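Local atomic coordinates of maleylacetate reductase (Rhizobium, PDB entry 3W5S), a protein that catalyses the NADH-dependent reduction of maleylacetate to 3-oxoadipate, a step in the breakdown of gamma-resorcylate. Residues A[37-42]-A[170-175]. Numbering follows the deposited sequence.
Sequences TGSSVG and IYDAEL
With CG of Asp172 trans to its backbone N (chi1 -177°) and the hydroxyl of Ser40 set between its own N and carbonyl carbon (chi1 66°), the carboxylate of Asp172 faces segment 37-42, OD1 meeting Gly38 and OD2 meeting Ser40. OD1 takes the Gly38 N-H (2.9 Å) on one face and, from the opposite face, the N-H of Glu174 (3.0 Å), which closes an Asx turn. OD2 is likewise gripped from both faces, by Ser40 N (3.1 Å) and by Ser40 OG (2.7 Å), the hydroxyl arriving on the anti side. Aspartate thus offers two acceptor oxygens to four donors, and serine's short side chain lets its hydroxyl reach the same OD2 as its own N-H. An asparagine in place of Asp172 would probably leave one of these donor pairs facing an NH2 group, without its acceptor. Glycine suits position 38, where phi is +80°. Ser39 OG lies 3.0 Å from Tyr171 O and hydrogen-bonds to Gly36 O; CD1 of Leu175, a benzamidine-pocket residue, touches Ser40 OG and CB. The contact joins the loop after strand 31-35 to the C-terminal end of the neighbouring parallel strand 168-171 and the turn that follows it; helix 43-49 packs on Ile170, helix 233-253 on Thr37 and Ala173.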
loop_
_atom_site.group_PDB
_atom_site.type_symbol
_atom_site.label_atom_id
_atom_site.label_comp_id
_atom_site.label_asym_id
_atom_site.label_seq_id
_atom_site.Cartn_x
_atom_site.Cartn_y
_atom_site.Cartn_z
ATOM N N THR A 37 13.387 6.910 13.934
ATOM C CA THR A 37 14.401 7.858 14.380
ATOM C C THR A 37 15.703 7.122 14.624
ATOM O O THR A 37 15.717 6.049 15.243
ATOM C CB THR A 37 13.971 8.602 15.643
ATOM O OG1 THR A 37 13.549 7.648 16.617
ATOM C CG2 THR A 37 12.822 9.516 15.294
ATOM N N GLY A 38 16.782 7.682 14.089
ATOM C CA GLY A 38 18.096 7.064 14.089
ATOM C C GLY A 38 18.323 5.997 13.025
ATOM O O GLY A 38 19.405 5.402 12.986
ATOM N N SER A 39 17.337 5.746 12.167
ATOM C CA SER A 39 17.449 4.652 11.181
ATOM C C SER A 39 18.565 4.869 10.153
ATOM O O SER A 39 19.001 3.925 9.499
ATOM C CB SER A 39 16.128 4.405 10.440
ATOM O OG SER A 39 15.787 5.552 9.693
ATOM N N SER A 40 19.029 6.105 10.024
ATOM C CA SER A 40 20.043 6.434 9.038
ATOM C C SER A 40 21.419 5.884 9.416
ATOM O O SER A 40 22.338 5.920 8.607
ATOM C CB SER A 40 20.080 7.937 8.730
ATOM O OG SER A 40 20.497 8.720 9.830
ATOM N N VAL A 41 21.544 5.335 10.622
ATOM C CA VAL A 41 22.766 4.598 10.975
ATOM C C VAL A 41 22.926 3.371 10.087
ATOM O O VAL A 41 24.028 2.836 9.968
ATOM C CB VAL A 41 22.814 4.179 12.466
ATOM C CG1 VAL A 41 22.726 5.401 13.362
ATOM C CG2 VAL A 41 21.751 3.142 12.804
ATOM N N GLY A 42 21.830 2.946 9.460
ATOM C CA GLY A 42 21.782 1.723 8.663
ATOM C C GLY A 42 22.123 1.861 7.188
ATOM O O GLY A 42 21.930 0.915 6.420
ATOM N N ILE A 170 15.109 5.515 3.338
ATOM C CA ILE A 170 15.394 5.517 4.790
ATOM C C ILE A 170 14.859 6.817 5.358
ATOM O O ILE A 170 15.401 7.904 5.071
ATOM C CB ILE A 170 16.897 5.359 5.104
ATOM C CG1 ILE A 170 17.453 4.076 4.485
ATOM C CG2 ILE A 170 17.130 5.376 6.628
ATOM C CD1 ILE A 170 18.991 4.020 4.447
ATOM N N TYR A 171 13.802 6.708 6.169
ATOM C CA TYR A 171 13.163 7.869 6.823
ATOM C C TYR A 171 13.651 7.953 8.257
ATOM O O TYR A 171 13.335 7.084 9.088
ATOM C CB TYR A 171 11.641 7.702 6.852
ATOM C CG TYR A 171 10.925 7.950 5.571
ATOM C CD1 TYR A 171 10.742 9.255 5.098
ATOM C CD2 TYR A 171 10.378 6.896 4.849
ATOM C CE1 TYR A 171 10.064 9.493 3.927
ATOM C CE2 TYR A 171 9.676 7.124 3.675
ATOM C CZ TYR A 171 9.515 8.422 3.230
ATOM O OH TYR A 171 8.833 8.685 2.075
ATOM N N ASP A 172 14.392 9.017 8.542
ATOM C CA ASP A 172 14.934 9.251 9.873
ATOM C C ASP A 172 14.564 10.669 10.275
ATOM O O ASP A 172 15.179 11.634 9.815
ATOM C CB ASP A 172 16.463 9.050 9.831
ATOM C CG ASP A 172 17.105 9.199 11.188
ATOM O OD1 ASP A 172 16.440 9.735 12.108
ATOM O OD2 ASP A 172 18.287 8.786 11.339
ATOM N N ALA A 173 13.558 10.817 11.126
ATOM C CA ALA A 173 13.090 12.147 11.493
ATOM C C ALA A 173 14.169 13.035 12.116
ATOM O O ALA A 173 14.053 14.251 12.053
ATOM C CB ALA A 173 11.879 12.062 12.395
ATOM N N GLU A 174 15.193 12.433 12.724
ATOM C CA GLU A 174 16.272 13.240 13.295
ATOM C C GLU A 174 16.969 14.090 12.239
ATOM O O GLU A 174 17.507 15.169 12.535
ATOM C CB GLU A 174 17.284 12.375 14.077
ATOM C CG GLU A 174 16.640 11.588 15.235
ATOM C CD GLU A 174 17.623 10.713 16.009
ATOM O OE1 GLU A 174 18.784 10.541 15.564
ATOM O OE2 GLU A 174 17.218 10.190 17.080
ATOM N N LEU A 175 16.897 13.645 10.982
ATOM C CA LEU A 175 17.548 14.344 9.878
ATOM C C LEU A 175 16.750 15.540 9.365
ATOM O O LEU A 175 17.210 16.286 8.498
ATOM C CB LEU A 175 17.843 13.355 8.731
ATOM C CG LEU A 175 18.748 12.182 9.077
ATOM C CD1 LEU A 175 19.041 11.351 7.797
ATOM C CD2 LEU A 175 20.079 12.587 9.741
#